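Local coordinates for divalent-cation tolerance protein CutA (Pyrococcus horikoshii, PDB 1UKU) that is involved in resistance toward heavy metals, forming a homotrimer and binding a copper ion in the interface between two trimers, at residues L61-E64 with L65-R68. Residues are numbered along the deposited sequence; the frame is centred on the assembly and turned at random.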
ATOM      1  N   LEU A  61      -5.947 -14.494  12.936  1.00  9.70           N
ATOM      2  CA  LEU A  61      -6.189 -13.432  13.892  1.00  9.04           C
ATOM      3  C   LEU A  61      -7.089 -12.292  13.344  1.00  8.44           C
ATOM      4  O   LEU A  61      -7.386 -11.355  14.071  1.00  9.04           O
ATOM      5  CB  LEU A  61      -4.856 -12.864  14.409  1.00  9.33           C
ATOM      6  CG  LEU A  61      -4.003 -13.825  15.258  1.00  9.31           C
ATOM      7  CD1 LEU A  61      -2.671 -13.231  15.558  1.00  9.33           C
ATOM      8  CD2 LEU A  61      -4.706 -14.097  16.547  1.00 10.90           C
ATOM      9  N   TRP A  62      -7.526 -12.387  12.099  1.00  8.07           N
ATOM     10  CA  TRP A  62      -8.281 -11.294  11.457  1.00  8.17           C
ATOM     11  C   TRP A  62      -9.501 -10.848  12.261  1.00  8.46           C
ATOM     12  O   TRP A  62      -9.670  -9.678  12.521  1.00  8.15           O
ATOM     13  CB  TRP A  62      -8.698 -11.677  10.047  1.00  8.71           C
ATOM     14  CG  TRP A  62      -9.771 -10.832   9.456  1.00  7.46           C
ATOM     15  CD1 TRP A  62     -10.969 -11.265   8.994  1.00  8.86           C
ATOM     16  CD2 TRP A  62      -9.729  -9.425   9.210  1.00  8.06           C
ATOM     17  NE1 TRP A  62     -11.698 -10.210   8.490  1.00  8.60           N
ATOM     18  CE2 TRP A  62     -10.970  -9.061   8.637  1.00  8.29           C
ATOM     19  CE3 TRP A  62      -8.797  -8.419   9.470  1.00  7.23           C
ATOM     20  CZ2 TRP A  62     -11.271  -7.752   8.259  1.00  8.22           C
ATOM     21  CZ3 TRP A  62      -9.119  -7.105   9.111  1.00  7.86           C
ATOM     22  CH2 TRP A  62     -10.339  -6.788   8.513  1.00  8.25           C
ATOM     23  N   GLU A  63     -10.391 -11.763  12.631  1.00  8.98           N
ATOM     24  CA  GLU A  63     -11.635 -11.338  13.267  1.00  8.84           C
ATOM     25  C   GLU A  63     -11.382 -10.704  14.634  1.00  9.87           C
ATOM     26  O   GLU A  63     -11.983  -9.701  14.981  1.00 10.71           O
ATOM     27  CB  GLU A  63     -12.663 -12.502  13.373  1.00  9.12           C
ATOM     28  CG  GLU A  63     -13.234 -12.949  12.028  1.00 11.71           C
ATOM     29  CD  GLU A  63     -13.980 -11.863  11.266  1.00 10.74           C
ATOM     30  OE1 GLU A  63     -14.326 -10.797  11.828  1.00 14.53           O
ATOM     31  OE2 GLU A  63     -14.235 -12.105  10.062  1.00 15.02           O
ATOM     32  N   GLU A  64     -10.464 -11.286  15.396  1.00  9.84           N
ATOM     33  CA  GLU A  64     -10.121 -10.735  16.679  1.00 10.93           C
ATOM     34  C   GLU A  64      -9.489  -9.361  16.513  1.00 10.31           C
ATOM     35  O   GLU A  64      -9.751  -8.457  17.278  1.00 10.49           O
ATOM     36  CB  GLU A  64      -9.185 -11.706  17.417  1.00 12.52           C
ATOM     37  CG  GLU A  64      -8.908 -11.322  18.852  1.00 15.10           C
ATOM     38  CD  GLU A  64      -8.122 -12.371  19.620  1.00 15.10           C
ATOM     39  OE1 GLU A  64      -7.884 -12.096  20.806  1.00 18.49           O
ATOM     40  OE2 GLU A  64      -7.726 -13.413  19.045  1.00 17.86           O
ATOM     41  N   LEU A  65      -8.620  -9.218  15.516  1.00  9.12           N
ATOM     42  CA  LEU A  65      -7.931  -7.951  15.297  1.00  8.81           C
ATOM     43  C   LEU A  65      -8.923  -6.879  14.849  1.00  8.87           C
ATOM     44  O   LEU A  65      -8.881  -5.749  15.308  1.00  8.41           O
ATOM     45  CB  LEU A  65      -6.826  -8.122  14.259  1.00  8.10           C
ATOM     46  CG  LEU A  65      -6.140  -6.826  13.802  1.00  7.82           C
ATOM     47  CD1 LEU A  65      -5.526  -6.092  14.966  1.00  8.92           C
ATOM     48  CD2 LEU A  65      -5.130  -7.113  12.724  1.00  7.69           C
ATOM     49  N   LYS A  66      -9.818  -7.248  13.937  1.00  9.38           N
ATOM     50  CA  LYS A  66     -10.817  -6.329  13.447  1.00  9.26           C
ATOM     51  C   LYS A  66     -11.680  -5.827  14.599  1.00  9.71           C
ATOM     52  O   LYS A  66     -11.945  -4.627  14.702  1.00  8.91           O
ATOM     53  CB  LYS A  66     -11.684  -6.995  12.404  1.00  9.98           C
ATOM     54  CG  LYS A  66     -12.766  -6.058  11.882  1.00 12.08           C
ATOM     55  CD  LYS A  66     -13.668  -6.684  10.855  1.00 15.66           C
ATOM     56  CE  LYS A  66     -14.978  -6.993  11.467  1.00 20.58           C
ATOM     57  NZ  LYS A  66     -15.422  -8.307  11.066  1.00 19.69           N
ATOM     58  N   GLU A  67     -12.101  -6.725  15.484  1.00 10.52           N
ATOM     59  CA  GLU A  67     -12.904  -6.291  16.634  1.00 10.29           C
ATOM     60  C   GLU A  67     -12.129  -5.360  17.538  1.00 10.18           C
ATOM     61  O   GLU A  67     -12.671  -4.337  17.976  1.00  9.73           O
ATOM     62  CB  GLU A  67     -13.390  -7.490  17.457  1.00 11.80           C
ATOM     63  CG  GLU A  67     -14.151  -7.095  18.731  1.00 13.95           C
ATOM     64  CD  GLU A  67     -15.437  -6.287  18.507  1.00 18.62           C
ATOM     65  OE1 GLU A  67     -15.847  -5.513  19.428  1.00 22.75           O
ATOM     66  OE2 GLU A  67     -16.074  -6.363  17.444  1.00 17.81           O
ATOM     67  N   ARG A  68     -10.862  -5.674  17.808  1.00 10.35           N
ATOM     68  CA  ARG A  68     -10.075  -4.803  18.659  1.00 10.53           C
ATOM     69  C   ARG A  68      -9.853  -3.424  18.031  1.00  9.96           C
ATOM     70  O   ARG A  68      -9.925  -2.403  18.724  1.00 10.06           O
ATOM     71  CB  ARG A  68      -8.762  -5.455  19.074  1.00 10.66           C
ATOM     72  CG  ARG A  68      -8.906  -6.417  20.209  1.00 16.01           C
ATOM     73  CD  ARG A  68      -9.493  -5.791  21.492  1.00 15.85           C
ATOM     74  NE  ARG A  68      -8.559  -5.045  22.333  1.00 15.77           N
ATOM     75  CZ  ARG A  68      -8.859  -3.951  23.040  1.00 15.96           C
ATOM     76  NH1 ARG A  68     -10.063  -3.402  22.984  1.00 18.60           N
ATOM     77  NH2 ARG A  68      -7.948  -3.398  23.810  1.00 17.24           N
TER
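Lys66 lies one helical turn after Trp62 and Glu63 and makes contact with both. Its CB sits over one face of the Trp62 indole, 4.0 Å from the centroid of the six-membered ring and only 7° off the ring normal. This is a CH-pi contact. CG stays anti to the backbone N (chi1 179°), which carries the chain outward along the ring. CD then lies above the rim of the indole, 3.7 Å from Trp62 CZ2. The chain bends at chi3 and chi4 and turns away from the tryptophan toward the neighbouring glutamate. CE passes 3.9 Å from Glu63 OE1. NZ ends 2.8 Å from the same Glu63 OE1 in a hydrogen-bonded salt bridge, to which OE1 gives its syn lone pair. The Glu63 carboxylate lies beside the lysine, and the two side chains point the same way.

The backbone beneath is the N-terminal part of helix 62-72, entered from Leu61. Lys66 N donates to Trp62 O at 2.8 Å, and Leu65 N donates to Leu61 O at 2.9 Å. Glu67 N and Arg68 N continue the i to i+4 pattern to Glu63 O and Glu64 O. Leu65 is buried and packs on Val4 of strand 2-8 and Leu21 of helix 11-23.

Trp62 NE1 is hydrogen-bonded to Asp87 of the second subunit, which places the indole at a subunit interface of the trimer, and Arg82 of the same chain makes a cation-pi contact with the ring. Glu64 is salt-bridged to Lys101, and Arg68 to Glu24.

Lys66 thus divides its chemistry along its length. CB and CD lie over one face of an interface tryptophan, while the ammonium is paired with Glu63 beside the second subunit, where the nearby carboxylate would be expected to stabilise its charge.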